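Local coordinates for protein acyl-coenzyme A oxidase 3 (Yarrowia lipolytica, PDB 5YS9) that oxidises fatty acyl-CoA substrates of several chain lengths to trans-2-enoyl-CoA with FAD and oxygen, releasing hydrogen peroxide in peroxisomal beta-oxidation, at residues 315-320 and 420-425; 414-419 and 446-451. All blocks are in the same frame, centred on the assembly; numbering follows the deposited sequence.

In the fold
Both contacts are buried in the all-helical part of the subunit, their centres about 9 Å apart, and both use helix 391-428. Interaction 1 sets its later turns beside helix 300-330; interaction 2 sets the turns just before them against segment 446-451. The two meet directly: S317 OG lies 3.4 Å from C419 SG, and V316 CG2 reaches W448 CZ3, so V316, C419 and W448 belong to one continuous core. Their chemistry differs. Interaction 1 has no hydrogen bond between its segments and rests on isoleucine side chains packed against a valine, a phenylalanine ring and a serine, whereas interaction 2 adds an indole N-H bond and a sulfur-aromatic contact, on a segment that also carries V450 of the FAD pocket.

Interaction 1: residues 315-320 and 420-425; sequences FVSQRF and ANIIDQ
I423 reaches across to two residues one helical turn apart, V316 and F320, and crosses each of them at a slant. Its chain divides the work: CD1 meets V316 CG1 at 3.9 Å, while CG1 lies 4.0 Å from F320 CD2, one corner of the phenyl ring. An isoleucine suits this place because its long branch can serve both neighbours. V316 offers the methyl that stands anti to its backbone N (chi1 178°). Beside this group, I422 extends its own long branch (chi2 174°) so that CD1 arrives 3.6 Å from S317 OG. The serine is small enough to admit that methyl, and its hydroxyl is bonded to S313 O on its own helix, which lets a polar atom sit in apolar surroundings. The far end of the F320 ring, CZ, lies over the guanidinium face of the preceding R319. No hydrogen bond joins the two segments. Their axes run nearly parallel, 15° apart and 9.1 Å at closest approach. Helix 349-385 packs against S317 and I422 through M365 and L358, and helix 441-448 lies against V316, F320 and I423 with W448, A444 and Y445.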
loop_
_atom_site.group_PDB
_atom_site.type_symbol
_atom_site.label_atom_id
_atom_site.label_comp_id
_atom_site.label_asym_id
_atom_site.label_seq_id
_atom_site.Cartn_x
_atom_site.Cartn_y
_atom_site.Cartn_z
ATOM N N PHE A 315 -6.822 -15.723 -5.818
ATOM C CA PHE A 315 -7.846 -15.241 -6.691
ATOM C C PHE A 315 -7.744 -13.760 -7.063
ATOM O O PHE A 315 -8.025 -13.415 -8.201
ATOM C CB PHE A 315 -9.219 -15.538 -6.086
ATOM C CG PHE A 315 -9.661 -16.967 -6.264
ATOM C CD1 PHE A 315 -9.771 -17.525 -7.547
ATOM C CD2 PHE A 315 -9.962 -17.767 -5.162
ATOM C CE1 PHE A 315 -10.204 -18.832 -7.711
ATOM C CE2 PHE A 315 -10.376 -19.090 -5.314
ATOM C CZ PHE A 315 -10.501 -19.619 -6.584
ATOM N N VAL A 316 -7.354 -12.897 -6.122
ATOM C CA VAL A 316 -7.130 -11.485 -6.415
ATOM C C VAL A 316 -5.785 -11.261 -7.092
ATOM O O VAL A 316 -5.717 -10.536 -8.059
ATOM C CB VAL A 316 -7.286 -10.577 -5.164
ATOM C CG1 VAL A 316 -6.991 -9.093 -5.470
ATOM C CG2 VAL A 316 -8.700 -10.684 -4.673
ATOM N N SER A 317 -4.722 -11.833 -6.555
ATOM C CA SER A 317 -3.392 -11.578 -7.077
ATOM C C SER A 317 -3.223 -11.869 -8.572
ATOM O O SER A 317 -2.569 -11.088 -9.263
ATOM C CB SER A 317 -2.334 -12.365 -6.297
ATOM O OG SER A 317 -2.195 -11.838 -5.000
ATOM N N GLN A 318 -3.783 -12.988 -9.031
ATOM C CA GLN A 318 -3.675 -13.425 -10.417
ATOM C C GLN A 318 -4.168 -12.372 -11.435
ATOM O O GLN A 318 -3.687 -12.287 -12.590
ATOM C CB GLN A 318 -4.435 -14.740 -10.618
ATOM C CG GLN A 318 -5.924 -14.643 -10.309
ATOM C CD GLN A 318 -6.732 -15.892 -10.648
ATOM O OE1 GLN A 318 -6.248 -16.827 -11.235
ATOM N NE2 GLN A 318 -7.983 -15.875 -10.281
ATOM N N ARG A 319 -5.136 -11.581 -11.006
ATOM C CA ARG A 319 -5.726 -10.555 -11.853
ATOM C C ARG A 319 -4.675 -9.474 -12.119
ATOM O O ARG A 319 -4.409 -9.120 -13.267
ATOM C CB ARG A 319 -6.947 -9.981 -11.155
ATOM C CG ARG A 319 -7.827 -9.053 -11.983
ATOM C CD ARG A 319 -8.845 -8.327 -11.085
ATOM N NE ARG A 319 -9.188 -7.004 -11.614
ATOM C CZ ARG A 319 -9.854 -6.056 -10.963
ATOM N NH1 ARG A 319 -10.263 -6.231 -9.712
ATOM N NH2 ARG A 319 -10.086 -4.904 -11.588
ATOM N N PHE A 320 -4.152 -8.909 -11.056
ATOM C CA PHE A 320 -3.177 -7.844 -11.145
ATOM C C PHE A 320 -1.820 -8.214 -11.705
ATOM O O PHE A 320 -1.226 -7.463 -12.445
ATOM C CB PHE A 320 -3.172 -7.047 -9.854
ATOM C CG PHE A 320 -4.503 -6.439 -9.584
ATOM C CD1 PHE A 320 -4.891 -5.311 -10.258
ATOM C CD2 PHE A 320 -5.406 -7.063 -8.768
ATOM C CE1 PHE A 320 -6.131 -4.773 -10.063
ATOM C CE2 PHE A 320 -6.652 -6.536 -8.573
ATOM C CZ PHE A 320 -7.016 -5.389 -9.225
ATOM N N ALA A 420 -1.631 -7.832 -0.965
ATOM C CA ALA A 420 -1.558 -6.378 -0.910
ATOM C C ALA A 420 -0.322 -5.887 -1.618
ATOM O O ALA A 420 -0.399 -4.983 -2.422
ATOM C CB ALA A 420 -1.624 -5.861 0.533
ATOM N N ASN A 421 0.822 -6.496 -1.344
ATOM C CA ASN A 421 2.063 -6.002 -1.931
ATOM C C ASN A 421 2.052 -6.145 -3.455
ATOM O O ASN A 421 2.675 -5.349 -4.146
ATOM C CB ASN A 421 3.273 -6.746 -1.351
ATOM C CG ASN A 421 3.418 -6.557 0.140
ATOM O OD1 ASN A 421 2.998 -5.537 0.683
ATOM N ND2 ASN A 421 4.022 -7.542 0.812
ATOM N N ILE A 422 1.403 -7.203 -3.947
ATOM C CA ILE A 422 1.379 -7.526 -5.367
ATOM C C ILE A 422 0.504 -6.521 -6.108
ATOM O O ILE A 422 0.879 -5.991 -7.166
ATOM C CB ILE A 422 0.843 -8.963 -5.628
ATOM C CG1 ILE A 422 1.873 -10.022 -5.187
ATOM C CG2 ILE A 422 0.491 -9.148 -7.117
ATOM C CD1 ILE A 422 1.369 -11.455 -5.288
ATOM N N ILE A 423 -0.675 -6.278 -5.551
ATOM C CA ILE A 423 -1.545 -5.234 -6.080
ATOM C C ILE A 423 -0.722 -3.937 -6.175
ATOM O O ILE A 423 -0.673 -3.312 -7.249
ATOM C CB ILE A 423 -2.807 -5.012 -5.228
ATOM C CG1 ILE A 423 -3.719 -6.259 -5.232
ATOM C CG2 ILE A 423 -3.621 -3.839 -5.770
ATOM C CD1 ILE A 423 -4.719 -6.294 -4.073
ATOM N N ASP A 424 -0.034 -3.589 -5.087
ATOM C CA ASP A 424 0.695 -2.354 -5.033
ATOM C C ASP A 424 1.850 -2.322 -6.015
ATOM O O ASP A 424 2.022 -1.344 -6.712
ATOM C CB ASP A 424 1.231 -2.083 -3.631
ATOM C CG ASP A 424 1.688 -0.654 -3.480
ATOM O OD1 ASP A 424 0.817 0.209 -3.461
ATOM O OD2 ASP A 424 2.890 -0.382 -3.425
ATOM N N GLN A 425 2.643 -3.384 -6.039
ATOM C CA GLN A 425 3.779 -3.533 -6.971
ATOM C C GLN A 425 3.367 -3.578 -8.426
ATOM O O GLN A 425 4.004 -2.950 -9.243
ATOM C CB GLN A 425 4.551 -4.823 -6.672
ATOM C CG GLN A 425 5.488 -4.716 -5.483
ATOM C CD GLN A 425 6.721 -3.908 -5.799
ATOM O OE1 GLN A 425 7.240 -3.231 -4.930
ATOM N NE2 GLN A 425 7.210 -3.983 -7.053
#

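Interaction 2: residues 414-419 and 446-451. With FAD (flavin-adenine dinucleotide), chain C.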
loop_
_atom_site.group_PDB
_atom_site.type_symbol
_atom_site.label_atom_id
_atom_site.label_comp_id
_atom_site.label_asym_id
_atom_site.label_seq_id
_atom_site.Cartn_x
_atom_site.Cartn_y
_atom_site.Cartn_z
ATOM N N PHE A 414 0.492 -13.892 5.995
ATOM C CA PHE A 414 1.452 -13.576 4.934
ATOM C C PHE A 414 0.906 -13.553 3.509
ATOM O O PHE A 414 1.372 -12.750 2.693
ATOM C CB PHE A 414 2.718 -14.453 5.066
ATOM C CG PHE A 414 3.583 -14.027 6.224
ATOM C CD1 PHE A 414 4.348 -12.874 6.128
ATOM C CD2 PHE A 414 3.563 -14.722 7.443
ATOM C CE1 PHE A 414 5.126 -12.443 7.199
ATOM C CE2 PHE A 414 4.332 -14.303 8.527
ATOM C CZ PHE A 414 5.108 -13.151 8.413
ATOM N N THR A 415 -0.065 -14.415 3.211
ATOM C CA THR A 415 -0.672 -14.423 1.907
ATOM C C THR A 415 -1.583 -13.195 1.761
ATOM O O THR A 415 -1.721 -12.641 0.685
ATOM C CB THR A 415 -1.415 -15.759 1.536
ATOM O OG1 THR A 415 -2.523 -16.031 2.418
ATOM C CG2 THR A 415 -0.471 -16.922 1.515
ATOM N N THR A 416 -2.209 -12.748 2.837
ATOM C CA THR A 416 -2.978 -11.516 2.724
ATOM C C THR A 416 -2.066 -10.313 2.523
ATOM O O THR A 416 -2.296 -9.548 1.582
ATOM C CB THR A 416 -4.027 -11.329 3.828
ATOM O OG1 THR A 416 -3.436 -11.333 5.131
ATOM C CG2 THR A 416 -5.039 -12.427 3.704
ATOM N N TRP A 417 -1.028 -10.163 3.347
ATOM C CA TRP A 417 -0.042 -9.102 3.122
ATOM C C TRP A 417 0.618 -9.160 1.730
ATOM O O TRP A 417 0.810 -8.126 1.081
ATOM C CB TRP A 417 1.074 -9.126 4.161
ATOM C CG TRP A 417 0.817 -8.437 5.446
ATOM C CD1 TRP A 417 0.103 -7.259 5.669
ATOM C CD2 TRP A 417 1.301 -8.846 6.703
ATOM N NE1 TRP A 417 0.120 -6.944 6.998
ATOM C CE2 TRP A 417 0.870 -7.884 7.658
ATOM C CE3 TRP A 417 2.073 -9.934 7.134
ATOM C CZ2 TRP A 417 1.187 -7.988 9.015
ATOM C CZ3 TRP A 417 2.392 -10.024 8.499
ATOM C CH2 TRP A 417 1.940 -9.060 9.411
ATOM N N THR A 418 0.972 -10.358 1.294
ATOM C CA THR A 418 1.583 -10.531 0.012
ATOM C C THR A 418 0.648 -10.098 -1.129
ATOM O O THR A 418 1.103 -9.412 -2.037
ATOM C CB THR A 418 2.085 -11.971 -0.179
ATOM O OG1 THR A 418 3.189 -12.185 0.707
ATOM C CG2 THR A 418 2.600 -12.168 -1.601
ATOM N N CYS A 419 -0.641 -10.461 -1.053
ATOM C CA CYS A 419 -1.603 -10.034 -2.035
ATOM C C CYS A 419 -1.644 -8.493 -2.120
ATOM O O CYS A 419 -1.677 -7.933 -3.212
ATOM C CB CYS A 419 -3.018 -10.643 -1.790
ATOM S SG CYS A 419 -4.303 -10.058 -2.965
ATOM N N ALA A 446 -7.506 -0.720 -1.938
ATOM C CA ALA A 446 -8.383 -0.204 -0.889
ATOM C C ALA A 446 -9.346 -1.241 -0.410
ATOM O O ALA A 446 -9.628 -1.299 0.764
ATOM C CB ALA A 446 -9.172 0.994 -1.414
ATOM N N ASP A 447 -9.943 -1.993 -1.318
ATOM C CA ASP A 447 -10.818 -3.092 -0.939
ATOM C C ASP A 447 -10.118 -4.273 -0.266
ATOM O O ASP A 447 -10.631 -4.853 0.667
ATOM C CB ASP A 447 -11.636 -3.577 -2.131
ATOM C CG ASP A 447 -12.666 -2.579 -2.586
ATOM O OD1 ASP A 447 -12.896 -1.586 -1.904
ATOM O OD2 ASP A 447 -13.251 -2.783 -3.648
ATOM N N TRP A 448 -8.957 -4.650 -0.776
ATOM C CA TRP A 448 -8.246 -5.816 -0.264
ATOM C C TRP A 448 -7.762 -5.716 1.170
ATOM O O TRP A 448 -7.783 -6.674 1.904
ATOM C CB TRP A 448 -7.078 -6.223 -1.165
ATOM C CG TRP A 448 -6.352 -7.420 -0.620
ATOM C CD1 TRP A 448 -5.202 -7.413 0.073
ATOM C CD2 TRP A 448 -6.801 -8.768 -0.637
ATOM N NE1 TRP A 448 -4.875 -8.668 0.460
ATOM C CE2 TRP A 448 -5.845 -9.528 0.032
ATOM C CE3 TRP A 448 -7.906 -9.410 -1.181
ATOM C CZ2 TRP A 448 -5.954 -10.894 0.170
ATOM C CZ3 TRP A 448 -8.011 -10.761 -1.043
ATOM C CH2 TRP A 448 -7.051 -11.490 -0.371
ATOM N N VAL A 449 -7.290 -4.548 1.533
ATOM C CA VAL A 449 -6.415 -4.345 2.656
ATOM C C VAL A 449 -7.019 -4.739 4.015
ATOM O O VAL A 449 -6.309 -5.110 4.926
ATOM C CB VAL A 449 -5.814 -2.931 2.568
ATOM C CG1 VAL A 449 -6.177 -2.033 3.720
ATOM C CG2 VAL A 449 -4.331 -2.990 2.300
ATOM N N VAL A 450 -8.331 -4.664 4.133
ATOM C CA VAL A 450 -9.002 -5.030 5.361
ATOM C C VAL A 450 -8.786 -6.502 5.728
ATOM O O VAL A 450 -8.865 -6.858 6.880
ATOM C CB VAL A 450 -10.501 -4.649 5.328
ATOM C CG1 VAL A 450 -11.212 -5.301 4.162
ATOM C CG2 VAL A 450 -11.171 -4.985 6.638
ATOM N N GLN A 451 -8.474 -7.332 4.745
ATOM C CA GLN A 451 -8.243 -8.760 4.931
ATOM C C GLN A 451 -7.112 -8.998 5.919
ATOM O O GLN A 451 -7.054 -10.012 6.576
ATOM C CB GLN A 451 -7.861 -9.411 3.607
ATOM C CG GLN A 451 -8.953 -9.456 2.568
ATOM C CD GLN A 451 -9.625 -10.797 2.491
ATOM O OE1 GLN A 451 -10.572 -11.064 3.197
ATOM N NE2 GLN A 451 -9.135 -11.645 1.628
HETATM P PA FAD C . -7.104 -4.348 17.934
HETATM O O1A FAD C . -7.327 -3.411 19.058
HETATM O O2A FAD C . -7.243 -5.808 18.133
HETATM O O5B FAD C . -5.615 -4.101 17.463
HETATM C C5B FAD C . -5.211 -2.813 17.029
HETATM C C4B FAD C . -3.729 -2.786 16.719
HETATM O O4B FAD C . -2.992 -3.131 17.886
HETATM C C3B FAD C . -3.386 -3.807 15.668
HETATM O O3B FAD C . -2.408 -3.276 14.797
HETATM C C2B FAD C . -2.740 -4.928 16.422
HETATM O O2B FAD C . -1.686 -5.464 15.646
HETATM C C1B FAD C . -2.201 -4.285 17.673
HETATM N N9A FAD C . -2.319 -5.275 18.760
HETATM C C8A FAD C . -3.444 -5.720 19.334
HETATM N N7A FAD C . -3.167 -6.643 20.268
HETATM C C5A FAD C . -1.845 -6.803 20.299
HETATM C C6A FAD C . -0.890 -7.623 21.056
HETATM N N6A FAD C . -1.305 -8.484 22.000
HETATM N N1A FAD C . 0.412 -7.484 20.769
HETATM C C2A FAD C . 0.842 -6.633 19.831
HETATM N N3A FAD C . 0.034 -5.863 19.111
HETATM C C4A FAD C . -1.290 -5.903 19.298
HETATM N N1 FAD C . -16.363 -7.351 13.171
HETATM C C2 FAD C . -17.498 -8.047 13.327
HETATM O O2 FAD C . -17.690 -8.653 14.378
HETATM N N3 FAD C . -18.436 -8.126 12.396
HETATM C C4 FAD C . -18.315 -7.516 11.239
HETATM O O4 FAD C . -19.205 -7.602 10.403
HETATM C C4X FAD C . -17.109 -6.729 10.983
HETATM N N5 FAD C . -16.938 -6.087 9.835
HETATM C C5X FAD C . -15.833 -5.367 9.634
HETATM C C6 FAD C . -15.705 -4.713 8.435
HETATM C C7 FAD C . -14.593 -3.959 8.180
HETATM C C7M FAD C . -14.485 -3.269 6.853
HETATM C C8 FAD C . -13.531 -3.855 9.203
HETATM C C8M FAD C . -12.301 -3.043 8.945
HETATM C C9 FAD C . -13.652 -4.519 10.407
HETATM C C9A FAD C . -14.772 -5.273 10.663
HETATM N N10 FAD C . -14.923 -5.957 11.875
HETATM C C10 FAD C . -16.106 -6.678 12.051
HETATM C "C1'" FAD C . -13.924 -5.874 12.940
HETATM C "C2'" FAD C . -12.645 -6.664 12.733
HETATM O "O2'" FAD C . -12.948 -8.039 12.896
HETATM C "C3'" FAD C . -11.625 -6.207 13.775
HETATM O "O3'" FAD C . -11.297 -4.868 13.449
HETATM C "C4'" FAD C . -10.308 -6.975 13.890
HETATM O "O4'" FAD C . -10.499 -8.376 14.033
HETATM C "C5'" FAD C . -9.558 -6.554 15.132
HETATM O "O5'" FAD C . -9.168 -5.204 15.020
HETATM P P FAD C . -9.361 -4.174 16.204
HETATM O O1P FAD C . -9.960 -2.958 15.614
HETATM O O2P FAD C . -10.023 -4.870 17.334
HETATM O O3P FAD C . -7.869 -3.841 16.621
#
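W448 of helix 441-448, two residues before V450 of the FAD pocket, fastens that helix to helix 391-428, its indole meeting T416 and C419. Its NE1 gives a nearly straight hydrogen bond to T416 O, 2.9 Å long with an angle of 167° at the hydrogen. The oxygen lies close to the indole plane, so the ring edge does the bonding and the faces are left for packing. C419 uses one of them: SG, anti to the backbone N (chi1 177°), sits 3.6 Å from the centroid of the six-membered ring and only 19° off its normal. This is a cysteine sulfur-aromatic contact, and C419 CB settles beside it, 3.5 Å from W448 NE1. A leucine in place of W448 would probably leave the T416 carbonyl without this side-chain donor and open a gap beneath the C419 sulfur. T416 adds its methyl, CG2, 4.0 Å from W448 CZ2 and 4.1 Å from Q451 CB, crossing both side chains at about a right angle; the threonine suits the spot because its hydroxyl can turn to K412 O and N458 ND2 while the methyl packs. V450 turns CG2 to the dimethylbenzene end of the flavin, 3.2 Å from FAD C8M, and also packs on Y435 of the second subunit; that subunit also hydrogen-bonds the same cofactor through R354 NH1 and the backbone O of Q428.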